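Local coordinates for FBP protein (Leishmania major, PDB 5OFU) that hydrolyses fructose 1,6-bisphosphate to fructose 6-phosphate and phosphate with the help of magnesium, and works as a homotetramer, at the interface of chains A and B. Coordinates in Å, arbitrary orientation; residue numbers count along the deposited sequence, not the author numbering. Chains: chain A/B, FBP protein.

The interface of chains A and B. Residues chain A 7-9; chain B 54, 57-58.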
ATOM      1  N   PRO A   7      -8.557  15.842  18.507  1.00 80.00           N
ATOM      2  CA  PRO A   7      -7.206  16.250  18.103  1.00 81.29           C
ATOM      3  C   PRO A   7      -6.631  15.368  16.973  1.00 81.03           C
ATOM      4  O   PRO A   7      -6.353  15.877  15.882  1.00 77.49           O
ATOM      5  CB  PRO A   7      -6.396  16.133  19.411  1.00 81.91           C
ATOM      6  CG  PRO A   7      -7.265  15.361  20.379  1.00 80.89           C
ATOM      7  CD  PRO A   7      -8.539  14.971  19.693  1.00 78.40           C
ATOM      8  N   THR A   8      -6.449  14.073  17.257  1.00 78.64           N
ATOM      9  CA  THR A   8      -6.184  13.034  16.250  1.00 72.02           C
ATOM     10  C   THR A   8      -7.229  11.931  16.432  1.00 65.44           C
ATOM     11  O   THR A   8      -7.782  11.777  17.521  1.00 66.47           O
ATOM     12  CB  THR A   8      -4.780  12.402  16.398  1.00 74.72           C
ATOM     13  OG1 THR A   8      -4.698  11.653  17.620  1.00 73.79           O
ATOM     14  CG2 THR A   8      -3.690  13.469  16.389  1.00 77.76           C
ATOM     15  N   PRO A   9      -7.509  11.157  15.376  1.00 63.61           N
ATOM     16  CA  PRO A   9      -8.526  10.112  15.522  1.00 61.35           C
ATOM     17  C   PRO A   9      -7.996   8.896  16.285  1.00 56.58           C
ATOM     18  O   PRO A   9      -6.819   8.585  16.196  1.00 58.92           O
ATOM     19  CB  PRO A   9      -8.879   9.760  14.071  1.00 59.55           C
ATOM     20  CG  PRO A   9      -7.638  10.051  13.321  1.00 62.33           C
ATOM     21  CD  PRO A   9      -6.974  11.215  14.002  1.00 64.71           C
TER
ATOM     22  N   MET B  54      -4.946  11.572   7.997  1.00 86.84           N
ATOM     23  CA  MET B  54      -4.749  11.952   9.407  1.00 95.34           C
ATOM     24  C   MET B  54      -4.328  13.427   9.553  1.00101.09           C
ATOM     25  O   MET B  54      -4.533  14.059  10.592  1.00102.05           O
ATOM     26  CB  MET B  54      -3.733  11.024  10.088  1.00 93.00           C
ATOM     27  CG  MET B  54      -4.069   9.531  10.043  1.00 94.90           C
ATOM     28  SD  MET B  54      -5.619   9.030  10.826  1.00 95.03           S
ATOM     29  CE  MET B  54      -6.807   9.056   9.477  1.00 93.39           C
ATOM     30  N   TYR B  57      -7.777  15.469   9.231  1.00117.19           N
ATOM     31  CA  TYR B  57      -8.542  15.447  10.482  1.00119.81           C
ATOM     32  C   TYR B  57      -8.132  16.508  11.478  1.00127.14           C
ATOM     33  O   TYR B  57      -8.995  17.056  12.167  1.00127.37           O
ATOM     34  CB  TYR B  57      -8.438  14.070  11.131  1.00115.56           C
ATOM     35  CG  TYR B  57      -9.305  13.822  12.362  1.00114.15           C
ATOM     36  CD1 TYR B  57      -8.904  14.236  13.647  1.00107.41           C
ATOM     37  CD2 TYR B  57     -10.516  13.140  12.245  1.00113.13           C
ATOM     38  CE1 TYR B  57      -9.701  13.991  14.760  1.00106.42           C
ATOM     39  CE2 TYR B  57     -11.316  12.889  13.351  1.00109.30           C
ATOM     40  CZ  TYR B  57     -10.908  13.315  14.603  1.00108.06           C
ATOM     41  OH  TYR B  57     -11.707  13.062  15.693  1.00 99.04           O
ATOM     42  N   ILE B  58      -6.830  16.761  11.605  1.00130.83           N
ATOM     43  CA  ILE B  58      -6.379  17.858  12.472  1.00135.22           C
ATOM     44  C   ILE B  58      -6.762  19.243  11.947  1.00136.18           C
ATOM     45  O   ILE B  58      -7.100  20.108  12.743  1.00135.83           O
ATOM     46  CB  ILE B  58      -4.893  17.802  12.857  1.00137.14           C
ATOM     47  CG1 ILE B  58      -4.608  18.839  13.967  1.00137.31           C
ATOM     48  CG2 ILE B  58      -4.003  17.987  11.647  1.00136.48           C
ATOM     49  CD1 ILE B  58      -3.333  18.607  14.733  1.00132.96           C
TER
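A:Pro9 lies over one face of the phenol ring of B:Tyr57, and this CH-pi contact is the centre of a small apolar patch between two subunits. Its CD methylene stands 4.0 Å from the ring centroid of B:Tyr57, displaced toward the rim on the side of CD1. Its CB lies near the middle of the same face, shifted slightly toward CE2, 4.0 Å from B:Tyr57 CE2. The proline ring and the tyrosine side chain point in opposite senses as they pass. Proline suits the place because its ring is rigid and compact, and the CD hydrogens, next to the ring nitrogen, are slightly polarised toward the pi cloud. Tyrosine offers a broad, flat aromatic face to receive it; CG anti to the backbone N (chi1 -173°) carries the ring away from its helix toward the other chain.

Van der Waals contacts extend the patch. B:Met54, at the start of helix 54-59, brings its sulfur SD to the CG corner of A:Pro9, 3.4 Å away. The chain folds back at its second and third torsions (-60° and 93°), as a flexible, polarisable thioether can against a stiff pyrrolidine. A:Thr8 contributes mainly backbone: its carbonyl carbon C is 3.6 Å from B:Tyr57 CE1, and this small residue hides little surface.

No polar atom bonds across. The carbonyl oxygen of A:Pro7 lies in the plane of the B:Tyr57 ring at its edge, 3.8 Å from CD1, where the ring hydrogens are weakly positive. A:Pro7 also stiffens the chain end. The same oxygen is 3.9 Å from B:Ile58 CB; the beta-branched isoleucine puts aliphatic carbon, not a donor, beside that carbonyl.

A:Pro7 to A:Pro9 form an N-terminal loop, extended at A:Thr8 and A:Pro9, just ahead of helix 12-18, and it lies against the short helix 54-59 of the neighbouring subunit. The two-fold axis repeats the contact with chains exchanged, at one end of the A-B interface within the homotetramer.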